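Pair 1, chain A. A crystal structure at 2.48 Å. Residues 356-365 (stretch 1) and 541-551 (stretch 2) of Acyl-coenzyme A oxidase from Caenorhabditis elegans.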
# COMPACT_ATOMS: atom_id res chain seq x y z
N PHE A 356 12.83 5.11 19.57
CA PHE A 356 13.15 4.89 20.97
C PHE A 356 13.11 3.42 21.35
O PHE A 356 13.90 2.98 22.19
CB PHE A 356 12.23 5.74 21.85
CG PHE A 356 12.38 7.21 21.62
CD1 PHE A 356 13.60 7.74 21.19
CD2 PHE A 356 11.31 8.08 21.84
CE1 PHE A 356 13.75 9.11 20.95
CE2 PHE A 356 11.46 9.44 21.62
CZ PHE A 356 12.68 9.97 21.18
N ALA A 357 12.20 2.63 20.76
CA ALA A 357 12.18 1.19 21.01
C ALA A 357 13.42 0.50 20.43
O ALA A 357 14.01 -0.37 21.08
CB ALA A 357 10.91 0.58 20.41
N GLY A 358 13.81 0.86 19.22
CA GLY A 358 15.06 0.35 18.70
C GLY A 358 16.23 0.65 19.61
O GLY A 358 17.12 -0.19 19.80
N ALA A 359 16.29 1.87 20.17
CA ALA A 359 17.38 2.17 21.08
C ALA A 359 17.36 1.23 22.29
O ALA A 359 18.41 0.75 22.73
CB ALA A 359 17.32 3.63 21.53
N GLU A 360 16.18 0.92 22.82
CA GLU A 360 16.15 0.05 23.99
C GLU A 360 16.49 -1.40 23.66
O GLU A 360 17.17 -2.07 24.46
CB GLU A 360 14.79 0.12 24.67
CG GLU A 360 14.85 0.91 25.93
CD GLU A 360 13.75 0.54 26.82
OE1 GLU A 360 13.40 -0.66 26.82
OE2 GLU A 360 13.19 1.44 27.48
N THR A 361 16.04 -1.93 22.52
CA THR A 361 16.37 -3.31 22.22
C THR A 361 17.88 -3.50 22.11
O THR A 361 18.44 -4.46 22.65
CB THR A 361 15.68 -3.78 20.93
OG1 THR A 361 15.06 -2.66 20.28
CG2 THR A 361 14.61 -4.81 21.24
N VAL A 362 18.58 -2.53 21.50
CA VAL A 362 20.04 -2.57 21.47
C VAL A 362 20.58 -2.50 22.89
O VAL A 362 21.52 -3.22 23.26
CB VAL A 362 20.59 -1.42 20.61
CG1 VAL A 362 22.09 -1.34 20.75
CG2 VAL A 362 20.19 -1.58 19.16
N LYS A 363 19.98 -1.66 23.72
CA LYS A 363 20.40 -1.58 25.11
C LYS A 363 20.13 -2.89 25.83
O LYS A 363 20.97 -3.36 26.61
CB LYS A 363 19.70 -0.41 25.80
CG LYS A 363 20.43 0.17 27.01
CD LYS A 363 21.88 0.57 26.66
CE LYS A 363 21.96 1.74 25.67
NZ LYS A 363 23.35 2.26 25.50
N LEU A 364 18.99 -3.52 25.55
CA LEU A 364 18.69 -4.78 26.22
C LEU A 364 19.62 -5.90 25.74
O LEU A 364 20.06 -6.72 26.55
CB LEU A 364 17.22 -5.18 26.02
CG LEU A 364 16.16 -4.34 26.75
CD1 LEU A 364 14.74 -4.65 26.23
CD2 LEU A 364 16.24 -4.44 28.28
N TYR A 365 19.91 -5.93 24.43
CA TYR A 365 20.81 -6.93 23.86
C TYR A 365 22.18 -6.88 24.52
O TYR A 365 22.79 -7.92 24.79
CB TYR A 365 20.89 -6.71 22.35
CG TYR A 365 21.95 -7.48 21.58
CD1 TYR A 365 21.80 -8.84 21.31
CD2 TYR A 365 23.07 -6.84 21.07
CE1 TYR A 365 22.76 -9.54 20.58
CE2 TYR A 365 24.04 -7.53 20.33
CZ TYR A 365 23.88 -8.88 20.09
OH TYR A 365 24.83 -9.56 19.36
N LEU A 541 2.57 -2.96 23.61
CA LEU A 541 2.79 -2.53 24.99
C LEU A 541 4.26 -2.18 25.24
O LEU A 541 4.56 -1.17 25.89
CB LEU A 541 2.33 -3.62 25.95
CG LEU A 541 2.90 -3.57 27.37
CD1 LEU A 541 2.40 -2.33 28.13
CD2 LEU A 541 2.55 -4.86 28.11
N PHE A 542 5.19 -3.01 24.73
CA PHE A 542 6.62 -2.71 24.86
C PHE A 542 6.96 -1.36 24.25
O PHE A 542 7.72 -0.59 24.83
CB PHE A 542 7.47 -3.79 24.19
CG PHE A 542 8.94 -3.48 24.26
CD1 PHE A 542 9.67 -3.76 25.41
CD2 PHE A 542 9.59 -2.85 23.20
CE1 PHE A 542 11.01 -3.47 25.47
CE2 PHE A 542 10.94 -2.55 23.26
CZ PHE A 542 11.66 -2.86 24.40
N ILE A 543 6.44 -1.09 23.06
CA ILE A 543 6.77 0.16 22.37
C ILE A 543 6.33 1.37 23.19
O ILE A 543 7.09 2.33 23.36
CB ILE A 543 6.14 0.15 20.96
CG1 ILE A 543 6.79 -0.94 20.09
CG2 ILE A 543 6.27 1.52 20.29
CD1 ILE A 543 5.98 -1.33 18.87
N VAL A 544 5.12 1.33 23.74
CA VAL A 544 4.64 2.41 24.61
C VAL A 544 5.56 2.58 25.82
O VAL A 544 5.87 3.71 26.22
CB VAL A 544 3.19 2.15 25.05
CG1 VAL A 544 2.78 3.18 26.10
CG2 VAL A 544 2.25 2.13 23.86
N GLU A 545 5.95 1.48 26.47
CA GLU A 545 6.77 1.60 27.67
C GLU A 545 8.16 2.16 27.36
O GLU A 545 8.71 2.93 28.16
CB GLU A 545 6.91 0.24 28.38
CG GLU A 545 5.62 -0.28 28.99
CD GLU A 545 5.86 -1.42 29.98
OE1 GLU A 545 6.42 -1.17 31.08
OE2 GLU A 545 5.48 -2.56 29.68
N ALA A 546 8.75 1.78 26.22
CA ALA A 546 10.05 2.35 25.86
C ALA A 546 9.93 3.84 25.56
O ALA A 546 10.78 4.64 25.97
CB ALA A 546 10.63 1.60 24.67
N PHE A 547 8.85 4.24 24.89
CA PHE A 547 8.62 5.66 24.65
C PHE A 547 8.47 6.41 25.97
O PHE A 547 9.09 7.47 26.16
CB PHE A 547 7.37 5.82 23.77
CG PHE A 547 7.24 7.16 23.11
CD1 PHE A 547 8.13 8.20 23.39
CD2 PHE A 547 6.17 7.42 22.27
CE1 PHE A 547 7.98 9.45 22.80
CE2 PHE A 547 6.02 8.67 21.67
CZ PHE A 547 6.91 9.68 21.94
N ALA A 548 7.64 5.90 26.88
CA ALA A 548 7.47 6.56 28.18
C ALA A 548 8.78 6.60 28.96
O ALA A 548 9.12 7.61 29.58
CB ALA A 548 6.39 5.84 28.99
N ARG A 549 9.54 5.50 28.93
CA ARG A 549 10.83 5.45 29.60
C ARG A 549 11.75 6.57 29.12
O ARG A 549 12.32 7.31 29.92
CB ARG A 549 11.48 4.09 29.36
CG ARG A 549 11.97 3.34 30.57
CD ARG A 549 12.33 1.90 30.17
NE ARG A 549 11.34 0.94 30.64
CZ ARG A 549 10.64 0.12 29.86
NH1 ARG A 549 10.81 0.11 28.55
NH2 ARG A 549 9.77 -0.72 30.41
N ARG A 550 11.86 6.73 27.79
CA ARG A 550 12.73 7.76 27.24
C ARG A 550 12.33 9.15 27.70
O ARG A 550 13.19 9.95 28.10
CB ARG A 550 12.73 7.69 25.71
CG ARG A 550 13.43 8.86 25.03
CD ARG A 550 14.93 8.91 25.37
NE ARG A 550 15.59 7.79 24.72
CZ ARG A 550 16.31 7.88 23.61
NH1 ARG A 550 16.49 9.05 23.02
NH2 ARG A 550 16.85 6.79 23.09
N VAL A 551 11.02 9.45 27.69
CA VAL A 551 10.57 10.79 28.06
C VAL A 551 10.96 11.12 29.49
O VAL A 551 11.40 12.24 29.78
CB VAL A 551 9.05 10.93 27.86
CG1 VAL A 551 8.58 12.23 28.46
CG2 VAL A 551 8.72 10.89 26.38
O HOH W 1 15.16 4.43 23.76
O HOH W 2 13.45 4.24 26.00

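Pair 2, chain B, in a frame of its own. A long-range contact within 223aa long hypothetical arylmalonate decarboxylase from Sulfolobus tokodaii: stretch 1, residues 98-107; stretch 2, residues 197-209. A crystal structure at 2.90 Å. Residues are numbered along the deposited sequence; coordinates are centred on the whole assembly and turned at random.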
# COMPACT_ATOMS: atom_id res chain seq x y z
N SER B 98 -21.05 -14.48 28.01
CA SER B 98 -19.72 -14.27 27.45
C SER B 98 -19.15 -12.98 28.04
O SER B 98 -17.97 -12.90 28.39
CB SER B 98 -19.79 -14.14 25.93
OG SER B 98 -20.36 -15.30 25.35
N VAL B 99 -20.01 -11.97 28.13
CA VAL B 99 -19.62 -10.68 28.68
C VAL B 99 -19.12 -10.88 30.10
O VAL B 99 -18.09 -10.34 30.49
CB VAL B 99 -20.82 -9.71 28.73
CG1 VAL B 99 -20.42 -8.43 29.44
CG2 VAL B 99 -21.30 -9.41 27.32
N TYR B 100 -19.85 -11.67 30.87
CA TYR B 100 -19.48 -11.93 32.25
C TYR B 100 -18.11 -12.58 32.35
O TYR B 100 -17.26 -12.13 33.11
CB TYR B 100 -20.52 -12.83 32.91
CG TYR B 100 -20.21 -13.10 34.36
CD1 TYR B 100 -20.41 -12.12 35.33
CD2 TYR B 100 -19.67 -14.33 34.76
CE1 TYR B 100 -20.07 -12.35 36.65
CE2 TYR B 100 -19.32 -14.56 36.08
CZ TYR B 100 -19.53 -13.57 37.02
OH TYR B 100 -19.17 -13.80 38.32
N GLU B 101 -17.88 -13.63 31.57
CA GLU B 101 -16.59 -14.31 31.61
C GLU B 101 -15.46 -13.39 31.16
O GLU B 101 -14.39 -13.37 31.76
CB GLU B 101 -16.62 -15.57 30.73
CG GLU B 101 -17.62 -16.62 31.21
CD GLU B 101 -17.33 -17.13 32.62
OE1 GLU B 101 -18.21 -17.79 33.20
OE2 GLU B 101 -16.23 -16.87 33.15
N LEU B 102 -15.72 -12.61 30.11
CA LEU B 102 -14.72 -11.68 29.60
C LEU B 102 -14.35 -10.62 30.62
O LEU B 102 -13.18 -10.33 30.84
CB LEU B 102 -15.22 -11.02 28.32
CG LEU B 102 -14.23 -10.05 27.65
CD1 LEU B 102 -12.91 -10.74 27.37
CD2 LEU B 102 -14.84 -9.53 26.36
N LEU B 103 -15.36 -10.03 31.25
CA LEU B 103 -15.13 -9.00 32.27
C LEU B 103 -14.36 -9.60 33.44
O LEU B 103 -13.45 -8.97 33.99
CB LEU B 103 -16.45 -8.41 32.76
CG LEU B 103 -17.19 -7.52 31.78
CD1 LEU B 103 -18.52 -7.08 32.38
CD2 LEU B 103 -16.34 -6.32 31.44
N LYS B 104 -14.73 -10.82 33.82
CA LYS B 104 -14.05 -11.48 34.92
C LYS B 104 -12.60 -11.73 34.55
O LYS B 104 -11.69 -11.43 35.32
CB LYS B 104 -14.74 -12.81 35.26
CG LYS B 104 -15.73 -12.72 36.41
CD LYS B 104 -16.28 -14.11 36.75
CE LYS B 104 -15.17 -15.10 37.13
NZ LYS B 104 -15.70 -16.48 37.39
N LYS B 105 -12.38 -12.27 33.36
CA LYS B 105 -11.03 -12.54 32.93
C LYS B 105 -10.22 -11.25 32.88
O LYS B 105 -9.00 -11.28 32.99
CB LYS B 105 -11.03 -13.23 31.56
CG LYS B 105 -9.65 -13.58 31.03
CD LYS B 105 -9.72 -14.52 29.84
CE LYS B 105 -8.39 -14.58 29.07
NZ LYS B 105 -8.10 -13.30 28.33
N LEU B 106 -10.90 -10.13 32.73
CA LEU B 106 -10.23 -8.83 32.67
C LEU B 106 -10.11 -8.18 34.05
O LEU B 106 -9.74 -7.02 34.16
CB LEU B 106 -10.99 -7.89 31.73
CG LEU B 106 -10.98 -8.19 30.23
CD1 LEU B 106 -11.92 -7.22 29.52
CD2 LEU B 106 -9.57 -8.07 29.69
N ASN B 107 -10.44 -8.94 35.09
CA ASN B 107 -10.38 -8.44 36.47
C ASN B 107 -11.15 -7.14 36.62
O ASN B 107 -10.62 -6.15 37.11
CB ASN B 107 -8.93 -8.20 36.88
CG ASN B 107 -8.05 -9.41 36.67
OD1 ASN B 107 -8.31 -10.49 37.20
ND2 ASN B 107 -6.99 -9.23 35.88
N MSE B 197 -9.28 1.78 28.36
CA MSE B 197 -9.79 0.73 29.23
C MSE B 197 -10.62 -0.19 28.35
O MSE B 197 -11.08 0.22 27.28
CB MSE B 197 -10.68 1.31 30.33
CG MSE B 197 -11.92 2.02 29.83
SE MSE B 197 -13.18 2.48 31.22
CE MSE B 197 -12.33 4.14 31.81
N PRO B 198 -10.82 -1.44 28.77
CA PRO B 198 -11.62 -2.31 27.91
C PRO B 198 -13.06 -1.82 27.75
O PRO B 198 -13.71 -1.42 28.72
CB PRO B 198 -11.52 -3.67 28.60
CG PRO B 198 -11.29 -3.31 30.03
CD PRO B 198 -10.33 -2.16 29.95
N VAL B 199 -13.54 -1.82 26.52
CA VAL B 199 -14.91 -1.41 26.22
C VAL B 199 -15.51 -2.65 25.59
O VAL B 199 -15.21 -2.98 24.44
CB VAL B 199 -14.94 -0.24 25.23
CG1 VAL B 199 -16.38 0.13 24.90
CG2 VAL B 199 -14.22 0.96 25.83
N VAL B 200 -16.36 -3.35 26.35
CA VAL B 200 -16.96 -4.60 25.89
C VAL B 200 -18.40 -4.52 25.39
O VAL B 200 -19.31 -4.17 26.13
CB VAL B 200 -16.92 -5.66 27.02
CG1 VAL B 200 -17.52 -6.97 26.55
CG2 VAL B 200 -15.50 -5.86 27.49
N SER B 201 -18.59 -4.86 24.12
CA SER B 201 -19.93 -4.85 23.55
C SER B 201 -20.40 -6.29 23.57
O SER B 201 -19.59 -7.21 23.58
CB SER B 201 -19.92 -4.35 22.11
OG SER B 201 -19.40 -5.35 21.26
N GLU B 202 -21.71 -6.48 23.56
CA GLU B 202 -22.25 -7.82 23.62
C GLU B 202 -21.83 -8.67 22.42
O GLU B 202 -21.53 -9.86 22.57
CB GLU B 202 -23.78 -7.75 23.73
CG GLU B 202 -24.41 -9.03 24.22
CD GLU B 202 -25.76 -8.80 24.86
OE1 GLU B 202 -26.49 -9.79 25.08
OE2 GLU B 202 -26.09 -7.63 25.16
N ASN B 203 -21.78 -8.05 21.24
CA ASN B 203 -21.39 -8.79 20.05
C ASN B 203 -19.93 -9.21 20.10
O ASN B 203 -19.60 -10.34 19.76
CB ASN B 203 -21.67 -7.98 18.78
CG ASN B 203 -23.16 -7.84 18.51
OD1 ASN B 203 -23.95 -8.71 18.87
ND2 ASN B 203 -23.54 -6.75 17.86
N ALA B 204 -19.05 -8.31 20.53
CA ALA B 204 -17.63 -8.64 20.62
C ALA B 204 -17.39 -9.77 21.62
O ALA B 204 -16.59 -10.68 21.39
CB ALA B 204 -16.83 -7.42 21.01
N ALA B 205 -18.10 -9.71 22.75
CA ALA B 205 -17.97 -10.73 23.78
C ALA B 205 -18.41 -12.07 23.22
O ALA B 205 -17.77 -13.10 23.45
CB ALA B 205 -18.81 -10.37 24.98
N ALA B 206 -19.50 -12.07 22.47
CA ALA B 206 -20.00 -13.31 21.88
C ALA B 206 -18.95 -13.94 20.96
O ALA B 206 -18.69 -15.14 21.04
CB ALA B 206 -21.28 -13.05 21.13
N MSE B 207 -18.36 -13.13 20.08
CA MSE B 207 -17.34 -13.64 19.15
C MSE B 207 -16.11 -14.13 19.89
O MSE B 207 -15.50 -15.13 19.50
CB MSE B 207 -16.94 -12.55 18.16
CG MSE B 207 -17.66 -12.67 16.84
SE MSE B 207 -17.27 -14.35 15.94
CE MSE B 207 -16.11 -13.67 14.54
N TRP B 208 -15.76 -13.43 20.95
CA TRP B 208 -14.62 -13.79 21.77
C TRP B 208 -14.78 -15.23 22.26
O TRP B 208 -13.89 -16.06 22.07
CB TRP B 208 -14.53 -12.84 22.96
CG TRP B 208 -13.54 -13.24 24.00
CD1 TRP B 208 -12.18 -13.14 23.93
CD2 TRP B 208 -13.84 -13.78 25.29
NE1 TRP B 208 -11.61 -13.58 25.10
CE2 TRP B 208 -12.60 -13.98 25.95
CE3 TRP B 208 -15.03 -14.12 25.96
CZ2 TRP B 208 -12.52 -14.50 27.26
CZ3 TRP B 208 -14.95 -14.63 27.25
CH2 TRP B 208 -13.70 -14.82 27.88
N GLU B 209 -15.93 -15.52 22.86
CA GLU B 209 -16.21 -16.86 23.39
C GLU B 209 -16.27 -17.91 22.29
O GLU B 209 -15.68 -18.98 22.43
CB GLU B 209 -17.52 -16.87 24.16
CG GLU B 209 -17.67 -18.10 25.04
CD GLU B 209 -18.97 -18.13 25.80
OE1 GLU B 209 -19.92 -18.80 25.33
OE2 GLU B 209 -19.06 -17.48 26.86

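Superposing N, CA and C of 14 central residues brings pair 2 onto pair 1 with an RMSD of 0.5 Å, and the common element is two helices crossing nearly at right angles. In pair 1 the axes approach to 8.7 Å at 91°; in pair 2, helix 98-105 and helix 202-209 approach to 8.6 Å at 82°. The second stretches differ at their N-terminal side: pair 1 is helical throughout 541-551, whereas in pair 2 strand 199-201 leads into the helix, with B:Ser201 as N-cap, its OG accepting from B:Ala204 N at 3.1 Å. A:Phe542 still falls on B:Ser201, with CA atoms 1.1 Å apart.

Both pairs have an alanine at the close approach: A:Ala546 matches B:Ala205, and both point toward the other stretch. A:Ala357 matches B:Val99, and both point sideways. In pair 1 the CA atoms of A:Ala357 and A:Ala546 lie 5.4 Å apart, and A:Ala357 CB is 4.4 Å from A:Ala546 CB. In pair 2 the CA atoms of B:Val99 and B:Ala205 are 5.2 Å apart, but the longer valine carries CG2 to 3.5 Å from B:Ala205 CB. The valine thus makes a tighter side-chain contact at nearly the same backbone spacing.

The next turn shows the sharpest chemical exchange. A:Glu360 and B:Leu102 coincide within 0.3 Å at CA, and both point toward the other stretch. A:Glu360 forms a salt bridge with A:Arg549, whose NH1 donates to OE2 at 2.9 Å and 160°, although OE2 sits too close to a neighbour in the model and its position is less certain. A water also links A:Glu360 OE2 (3.2 Å from the water O) to A:Ala546 O (2.7 Å from the same atom). At the position of A:Arg549 pair 2 has B:Trp208, and the charged pair gives way to an apolar one: B:Leu102 CD1 lies 3.8 Å from the centroid of the six-membered ring, 19° off its normal. B:Leu102 CD2 meanwhile reaches B:Val200 CG1 at 3.7 Å.

At the start of the first stretch, bulk is exchanged for polarity. A:Phe356 buries 110 Å² against the other stretch; A:Arg550 CG stands 3.8 Å from its ring centroid, only 4° off the normal, and A:Phe547 CD1 approaches A:Phe356 CD2 at 3.5 Å near the plane of the A:Phe356 ring. The matching B:Ser98 is far smaller, yet still loses 77 Å². Its CB lies 3.4 Å from B:Ala205 O, and its OG is 3.0 Å from OE2 of B:Glu209, the counterpart of A:Arg550, close enough for at most a weak hydrogen bond. B:Ala206 replaces A:Phe547.

At the far end A:Leu364 and B:Leu106 match, with side-chain centres 0.9 Å apart. A:Leu364 CD1 lies 4.0 Å from A:Phe542 CE1, and B:Leu106 CD1 lies 3.7 Å from B:Pro198 CB. The buried areas, 540 and 619 Å², are similar despite these different chemistries.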